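Local coordinates for type III Pentaketide Synthase (Neurospora crassa, PDB 3EUO), which probably transfers acyl groups to build pentaketides, acting as a type III polyketide synthase, at residues A[72-75]-A[76-80]; A[115-119]-A[120-124]; A[23-26]-A[27-31]. One frame throughout, in Å; residues are numbered along the deposited sequence.

In the fold
Two of the three contacts form one packed unit of the thiolase-like fold; the third stands apart. Interaction 1, on helix 70-96, and interaction 2, starting helix 119-127, have centres about 12 Å apart and touch: Met78 CE lies 3.5 Å from Tyr122 CD2, and Phe77 CE2 is 3.7 Å from Tyr119 CB. Both reach the second subunit, interaction 1 through His74, interaction 2 through Asn116, which packs on Gly140 of that chain, near in sequence to Cys143, a 3-sulfinoalanine consistent with the reactive cysteine of chalcone synthases. Interaction 3, on helix 20-29, is remote, its centre about 23 Å from that of interaction 1 (nearest atoms about 12 Å) and 34 Å from that of interaction 2.

Interaction 1 (A[72-75]-A[76-80]); sequences ELHE and VFMSD
This is a contact along one face of a helix, between residues four apart near the start of helix 70-96, and it illustrates how a flexible side chain wraps onto a ring one turn earlier. The backbone sets the spacing: Met78 N donates to His74 O at 2.9 Å, and Phe77 N to Leu73 O, also at 2.9 Å, each donor nearly in line with the carbonyl. Ser79 N continues the ladder to Glu75 O. Above it, chi1 of Met78 (-60°) sets CG anti to the carbonyl carbon and over one face of the His74 imidazole; bends at chi2 and chi3 then curl SD and CE round. SD stands 4.4 Å from the centroid of the His74 ring, 50° off the normal, an oblique sulfur-aromatic contact. Beyond the pair, His74 packs on Val245 of the second subunit, while Phe77 meets Tyr119 edge to face in the same chain. Farther along, Asp80 OD2 accepts from Ser79 OG at 2.6 Å with its anti lone pair, the one away from OD1. An oblique approach like that of sulfur and imidazole probably rests more on dispersion than on a directed bond, and is likely to tolerate small shifts of the ring.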
loop_
_atom_site.group_PDB
_atom_site.type_symbol
_atom_site.label_atom_id
_atom_site.label_comp_id
_atom_site.label_asym_id
_atom_site.label_seq_id
_atom_site.Cartn_x
_atom_site.Cartn_y
_atom_site.Cartn_z
ATOM N N GLU A 72 -13.780 0.342 15.217
ATOM C CA GLU A 72 -15.092 -0.251 15.043
ATOM C C GLU A 72 -15.423 -0.396 13.555
ATOM O O GLU A 72 -16.005 -1.399 13.134
ATOM C CB GLU A 72 -16.147 0.551 15.809
ATOM C CG GLU A 72 -16.021 0.369 17.336
ATOM C CD GLU A 72 -16.701 1.458 18.161
ATOM O OE1 GLU A 72 -16.983 2.565 17.649
ATOM O OE2 GLU A 72 -16.936 1.204 19.364
ATOM N N LEU A 73 -15.005 0.589 12.765
ATOM C CA LEU A 73 -15.106 0.508 11.308
ATOM C C LEU A 73 -14.327 -0.680 10.778
ATOM O O LEU A 73 -14.823 -1.428 9.926
ATOM C CB LEU A 73 -14.614 1.805 10.653
ATOM C CG LEU A 73 -15.511 3.033 10.834
ATOM C CD1 LEU A 73 -14.793 4.284 10.364
ATOM C CD2 LEU A 73 -16.838 2.862 10.089
ATOM N N HIS A 74 -13.114 -0.870 11.291
ATOM C CA HIS A 74 -12.282 -1.969 10.821
ATOM C C HIS A 74 -12.955 -3.320 11.042
ATOM O O HIS A 74 -12.915 -4.190 10.175
ATOM C CB HIS A 74 -10.898 -1.972 11.466
ATOM C CG HIS A 74 -10.099 -3.180 11.100
ATOM N ND1 HIS A 74 -9.915 -4.237 11.962
ATOM C CD2 HIS A 74 -9.502 -3.533 9.938
ATOM C CE1 HIS A 74 -9.206 -5.174 11.360
ATOM N NE2 HIS A 74 -8.947 -4.774 10.128
ATOM N N GLU A 75 -13.587 -3.481 12.201
ATOM C CA GLU A 75 -14.269 -4.728 12.525
ATOM C C GLU A 75 -15.311 -5.092 11.471
ATOM O O GLU A 75 -15.395 -6.249 11.060
ATOM C CB GLU A 75 -14.890 -4.648 13.917
ATOM C CG GLU A 75 -13.832 -4.680 15.017
ATOM C CD GLU A 75 -14.343 -4.234 16.376
ATOM O OE1 GLU A 75 -15.513 -3.803 16.491
ATOM O OE2 GLU A 75 -13.554 -4.318 17.342
ATOM N N VAL A 76 -16.067 -4.099 11.009
ATOM C CA VAL A 76 -17.106 -4.320 9.996
ATOM C C VAL A 76 -16.522 -4.460 8.579
ATOM O O VAL A 76 -17.049 -5.229 7.753
ATOM C CB VAL A 76 -18.234 -3.255 10.101
ATOM C CG1 VAL A 76 -19.133 -3.237 8.859
ATOM C CG2 VAL A 76 -19.086 -3.538 11.345
ATOM N N PHE A 77 -15.426 -3.748 8.308
ATOM C CA PHE A 77 -14.681 -3.958 7.057
ATOM C C PHE A 77 -14.295 -5.433 6.939
ATOM O O PHE A 77 -14.455 -6.050 5.882
ATOM C CB PHE A 77 -13.436 -3.068 7.001
ATOM C CG PHE A 77 -12.759 -3.047 5.649
ATOM C CD1 PHE A 77 -13.109 -2.086 4.705
ATOM C CD2 PHE A 77 -11.778 -3.989 5.320
ATOM C CE1 PHE A 77 -12.484 -2.055 3.458
ATOM C CE2 PHE A 77 -11.146 -3.969 4.067
ATOM C CZ PHE A 77 -11.502 -2.990 3.142
ATOM N N MET A 78 -13.800 -6.001 8.032
ATOM C CA MET A 78 -13.418 -7.412 8.036
ATOM C C MET A 78 -14.619 -8.365 7.973
ATOM O O MET A 78 -14.589 -9.338 7.209
ATOM C CB MET A 78 -12.519 -7.722 9.231
ATOM C CG MET A 78 -11.222 -6.913 9.226
ATOM S SD MET A 78 -10.155 -7.174 7.769
ATOM C CE MET A 78 -9.836 -8.899 7.946
ATOM N N SER A 79 -15.676 -8.078 8.735
ATOM C CA SER A 79 -16.840 -8.982 8.784
ATOM C C SER A 79 -17.720 -8.920 7.544
ATOM O O SER A 79 -18.236 -9.954 7.102
ATOM C CB SER A 79 -17.698 -8.759 10.037
ATOM O OG SER A 79 -18.311 -7.479 10.050
ATOM N N ASP A 80 -17.888 -7.720 6.992
ATOM C CA ASP A 80 -18.840 -7.490 5.895
ATOM C C ASP A 80 -18.210 -7.124 4.547
ATOM O O ASP A 80 -18.850 -7.271 3.508
ATOM C CB ASP A 80 -19.871 -6.434 6.305
ATOM C CG ASP A 80 -20.839 -6.954 7.349
ATOM O OD1 ASP A 80 -22.032 -7.070 7.020
ATOM O OD2 ASP A 80 -20.400 -7.273 8.479
#

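Interaction 2 (A[115-119]-A[120-124]); sequences ANPGY and DHYVA
Asp120 OD1 is gripped by two donors as it bends back over the Gly118 peptide: a water donates a hydrogen bond to OD1 at 2.8 Å, and His121 N makes a weak bond to Asp120 OD1 at 3.0 Å. The site is the first turn of helix 119-127, entered from a loop with a cis peptide bond before Pro117, in the N-terminal part of the chalcone synthase fold. That same water accepts from Gly118 N at 3.0 Å, linking the loop to the carboxylate, whose negative charge is probably favoured by the partial positive charge at this N-terminal end of the helix. The torsion of Asp120 (chi1 59°) sets CG between backbone N and carbonyl carbon, turning OD1 toward the loop. His121 N is shared, since it also donates to Gly118 O at 3.1 Å, from a position 49° out of the carbonyl plane.

Tyr122 reaches back along the loop. Pro117 O meets the edge of its ring in plane, 3.6 Å from Tyr122 CE2, while a second water donates to Pro117 O at 2.7 Å and lies 3.0 Å from Tyr122 OH. The His121 imidazole stands nearly upright on one face of the phenol ring, meeting it with one side only. With a leucine here the hydroxyl and the ring edge are gone, and the water on Pro117 O would probably lose its second partner, and the His121 ring the aromatic face it abuts. Glu238 of the second subunit packs on both His121 and Tyr122.

Tyr119 leads the other way, its OH bonded to Thr109 O. Val123 N donates to Tyr119 O almost straight (166°), and the two side chains run side by side, Val123 CG2 at the ring edge, 3.7 Å from Tyr119 CD1.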
loop_
_atom_site.group_PDB
_atom_site.type_symbol
_atom_site.label_atom_id
_atom_site.label_comp_id
_atom_site.label_asym_id
_atom_site.label_seq_id
_atom_site.Cartn_x
_atom_site.Cartn_y
_atom_site.Cartn_z
ATOM N N ALA A 115 -4.878 -1.893 8.424
ATOM C CA ALA A 115 -4.720 -3.113 9.214
ATOM C C ALA A 115 -3.341 -3.698 8.997
ATOM O O ALA A 115 -2.757 -3.504 7.943
ATOM C CB ALA A 115 -5.784 -4.148 8.825
ATOM N N ASN A 116 -2.824 -4.396 10.006
ATOM C CA ASN A 116 -1.603 -5.174 9.852
ATOM C C ASN A 116 -1.810 -6.462 10.640
ATOM O O ASN A 116 -1.904 -6.407 11.868
ATOM C CB ASN A 116 -0.374 -4.434 10.409
ATOM C CG ASN A 116 -0.215 -3.042 9.842
ATOM O OD1 ASN A 116 -0.854 -2.092 10.308
ATOM N ND2 ASN A 116 0.663 -2.902 8.856
ATOM N N PRO A 117 -1.918 -7.614 9.954
ATOM C CA PRO A 117 -1.881 -7.840 8.493
ATOM C C PRO A 117 -2.989 -7.101 7.746
ATOM O O PRO A 117 -4.086 -6.904 8.294
ATOM C CB PRO A 117 -2.090 -9.359 8.356
ATOM C CG PRO A 117 -1.782 -9.929 9.707
ATOM C CD PRO A 117 -2.101 -8.866 10.710
ATOM N N GLY A 118 -2.701 -6.694 6.510
ATOM C CA GLY A 118 -3.703 -6.052 5.646
ATOM C C GLY A 118 -4.797 -7.010 5.216
ATOM O O GLY A 118 -4.655 -8.240 5.345
ATOM N N TYR A 119 -5.892 -6.457 4.701
ATOM C CA TYR A 119 -7.080 -7.263 4.406
ATOM C C TYR A 119 -6.804 -8.304 3.339
ATOM O O TYR A 119 -7.453 -9.355 3.313
ATOM C CB TYR A 119 -8.281 -6.380 4.019
ATOM C CG TYR A 119 -8.379 -6.001 2.549
ATOM C CD1 TYR A 119 -9.067 -6.821 1.640
ATOM C CD2 TYR A 119 -7.806 -4.814 2.069
ATOM C CE1 TYR A 119 -9.172 -6.476 0.291
ATOM C CE2 TYR A 119 -7.907 -4.457 0.709
ATOM C CZ TYR A 119 -8.589 -5.292 -0.167
ATOM O OH TYR A 119 -8.693 -4.949 -1.492
ATOM N N ASP A 120 -5.832 -8.013 2.473
ATOM C CA ASP A 120 -5.468 -8.924 1.401
ATOM C C ASP A 120 -5.015 -10.280 1.932
ATOM O O ASP A 120 -5.297 -11.316 1.320
ATOM C CB ASP A 120 -4.424 -8.301 0.459
ATOM C CG ASP A 120 -3.133 -7.900 1.162
ATOM O OD1 ASP A 120 -3.150 -7.602 2.378
ATOM O OD2 ASP A 120 -2.086 -7.867 0.468
ATOM N N HIS A 121 -4.318 -10.268 3.066
ATOM C CA HIS A 121 -3.923 -11.512 3.713
ATOM C C HIS A 121 -5.113 -12.441 3.945
ATOM O O HIS A 121 -5.074 -13.630 3.586
ATOM C CB HIS A 121 -3.236 -11.250 5.048
ATOM C CG HIS A 121 -2.932 -12.508 5.799
ATOM N ND1 HIS A 121 -3.793 -13.045 6.735
ATOM C CD2 HIS A 121 -1.895 -13.371 5.700
ATOM C CE1 HIS A 121 -3.285 -14.173 7.196
ATOM N NE2 HIS A 121 -2.130 -14.390 6.589
ATOM N N TYR A 122 -6.164 -11.890 4.543
ATOM C CA TYR A 122 -7.347 -12.663 4.926
ATOM C C TYR A 122 -8.097 -13.161 3.690
ATOM O O TYR A 122 -8.547 -14.316 3.649
ATOM C CB TYR A 122 -8.248 -11.836 5.847
ATOM C CG TYR A 122 -7.552 -11.434 7.131
ATOM C CD1 TYR A 122 -7.670 -12.213 8.286
ATOM C CD2 TYR A 122 -6.763 -10.286 7.187
ATOM C CE1 TYR A 122 -7.022 -11.851 9.472
ATOM C CE2 TYR A 122 -6.110 -9.914 8.368
ATOM C CZ TYR A 122 -6.246 -10.702 9.500
ATOM O OH TYR A 122 -5.598 -10.331 10.663
ATOM N N VAL A 123 -8.187 -12.313 2.669
ATOM C CA VAL A 123 -8.803 -12.719 1.398
ATOM C C VAL A 123 -8.030 -13.888 0.778
ATOM O O VAL A 123 -8.618 -14.917 0.429
ATOM C CB VAL A 123 -8.902 -11.549 0.383
ATOM C CG1 VAL A 123 -9.471 -12.051 -0.966
ATOM C CG2 VAL A 123 -9.775 -10.433 0.932
ATOM N N ALA A 124 -6.713 -13.725 0.664
ATOM C CA ALA A 124 -5.832 -14.759 0.118
ATOM C C ALA A 124 -5.927 -16.087 0.883
ATOM O O ALA A 124 -5.932 -17.159 0.270
ATOM C CB ALA A 124 -4.400 -14.268 0.085
HETATM O O HOH W 1 -5.298 -7.343 10.711
HETATM O O HOH W 2 -1.043 -7.065 4.076
#

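Interaction 3 (A[23-26]-A[27-31])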
loop_
_atom_site.group_PDB
_atom_site.type_symbol
_atom_site.label_atom_id
_atom_site.label_comp_id
_atom_site.label_asym_id
_atom_site.label_seq_id
_atom_site.Cartn_x
_atom_site.Cartn_y
_atom_site.Cartn_z
ATOM N N ASP A 23 -31.366 10.808 4.579
ATOM C CA ASP A 23 -32.443 11.609 5.191
ATOM C C ASP A 23 -32.815 11.015 6.551
ATOM O O ASP A 23 -32.877 11.732 7.557
ATOM C CB ASP A 23 -33.689 11.658 4.297
ATOM C CG ASP A 23 -33.511 12.544 3.070
ATOM O OD1 ASP A 23 -32.471 13.226 2.957
ATOM O OD2 ASP A 23 -34.423 12.557 2.214
ATOM N N ILE A 24 -33.039 9.702 6.572
ATOM C CA ILE A 24 -33.398 8.990 7.799
ATOM C C ILE A 24 -32.341 9.162 8.891
ATOM O O ILE A 24 -32.661 9.517 10.035
ATOM C CB ILE A 24 -33.637 7.466 7.541
ATOM C CG1 ILE A 24 -34.776 7.232 6.532
ATOM C CG2 ILE A 24 -33.879 6.725 8.846
ATOM C CD1 ILE A 24 -36.101 7.851 6.912
ATOM N N LEU A 25 -31.082 8.925 8.538
ATOM C CA LEU A 25 -30.007 8.975 9.517
ATOM C C LEU A 25 -29.708 10.389 9.955
ATOM O O LEU A 25 -29.380 10.622 11.112
ATOM C CB LEU A 25 -28.736 8.319 8.965
ATOM C CG LEU A 25 -28.791 6.795 8.947
ATOM C CD1 LEU A 25 -27.667 6.256 8.045
ATOM C CD2 LEU A 25 -28.699 6.217 10.373
ATOM N N SER A 26 -29.805 11.335 9.026
ATOM C CA SER A 26 -29.551 12.728 9.357
ATOM C C SER A 26 -30.549 13.180 10.416
ATOM O O SER A 26 -30.165 13.704 11.470
ATOM C CB SER A 26 -29.670 13.618 8.124
ATOM O OG SER A 26 -29.399 14.964 8.477
ATOM N N LYS A 27 -31.827 12.937 10.137
ATOM C CA LYS A 27 -32.914 13.345 11.032
ATOM C C LYS A 27 -32.814 12.658 12.395
ATOM O O LYS A 27 -33.094 13.265 13.434
ATOM C CB LYS A 27 -34.284 13.072 10.395
ATOM C CG LYS A 27 -35.448 13.375 11.343
ATOM C CD LYS A 27 -36.775 12.835 10.852
ATOM C CE LYS A 27 -37.731 13.961 10.513
ATOM N NZ LYS A 27 -39.143 13.517 10.697
ATOM N N ARG A 28 -32.419 11.390 12.385
ATOM C CA ARG A 28 -32.248 10.639 13.622
ATOM C C ARG A 28 -31.175 11.250 14.525
ATOM O O ARG A 28 -31.344 11.283 15.737
ATOM C CB ARG A 28 -31.946 9.172 13.316
ATOM C CG ARG A 28 -32.037 8.244 14.516
ATOM C CD ARG A 28 -31.843 6.795 14.085
ATOM N NE ARG A 28 -33.016 6.271 13.384
ATOM C CZ ARG A 28 -32.982 5.292 12.484
ATOM N NH1 ARG A 28 -31.831 4.721 12.150
ATOM N NH2 ARG A 28 -34.102 4.883 11.907
ATOM N N TYR A 29 -30.089 11.762 13.944
ATOM C CA TYR A 29 -28.938 12.168 14.764
ATOM C C TYR A 29 -28.597 13.645 14.821
ATOM O O TYR A 29 -27.772 14.046 15.649
ATOM C CB TYR A 29 -27.705 11.320 14.422
ATOM C CG TYR A 29 -27.950 9.891 14.811
ATOM C CD1 TYR A 29 -27.952 9.513 16.155
ATOM C CD2 TYR A 29 -28.259 8.932 13.850
ATOM C CE1 TYR A 29 -28.216 8.213 16.524
ATOM C CE2 TYR A 29 -28.525 7.627 14.210
ATOM C CZ TYR A 29 -28.507 7.277 15.551
ATOM O OH TYR A 29 -28.783 5.987 15.920
ATOM N N HIS A 30 -29.223 14.456 13.969
ATOM C CA HIS A 30 -28.908 15.884 13.931
ATOM C C HIS A 30 -30.117 16.771 13.709
ATOM O O HIS A 30 -30.973 16.460 12.874
ATOM C CB HIS A 30 -27.832 16.180 12.874
ATOM C CG HIS A 30 -26.544 15.457 13.122
ATOM N ND1 HIS A 30 -26.189 14.312 12.444
ATOM C CD2 HIS A 30 -25.547 15.694 14.007
ATOM C CE1 HIS A 30 -25.020 13.884 12.886
ATOM N NE2 HIS A 30 -24.610 14.702 13.839
ATOM N N PRO A 31 -30.190 17.892 14.455
ATOM C CA PRO A 31 -31.180 18.904 14.115
ATOM C C PRO A 31 -30.885 19.451 12.720
ATOM O O PRO A 31 -29.739 19.385 12.248
ATOM C CB PRO A 31 -30.940 20.003 15.168
ATOM C CG PRO A 31 -30.237 19.319 16.298
ATOM C CD PRO A 31 -29.383 18.281 15.628
HETATM O O HOH W 3 -30.959 16.653 10.007
#
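The C-terminal end of helix 20-29 is the element here, a short helix whose final turn gives way at His30, the first residue to leave helical geometry. Ser26 and His30 hold that end. His30 N donates to Ser26 O at 2.8 Å, nearly in line with the carbonyl, and Tyr29 N adds a weak second bond to the same oxygen while keeping its main one to Leu25 O. A water ties the pair again, lying 2.8 Å from Ser26 OG and donating to His30 O at 2.9 Å. On the outer side, Arg28 runs extended from the helix until a bend at chi3 (-74°) brings the guanidinium over Ile24, whose CG2 meets one face of the group, 3.6 Å from Arg28 NH2. The charged end reaches Asp58 and Pro57 O as well, weakly in each case. Tyr29 is held farther out, with its OH bonded to Asn63 and its ring in a cation-pi contact with Arg182. Arg28 CG sits 3.6 Å above one face of the Tyr29 ring, displaced toward its rim. Leu25 and Tyr29 lie side by side: Leu25 O sits at the ring's edge, 3.4 Å from Tyr29 CD2, and Leu25 CD2 is 4.1 Å from Tyr29 CE2.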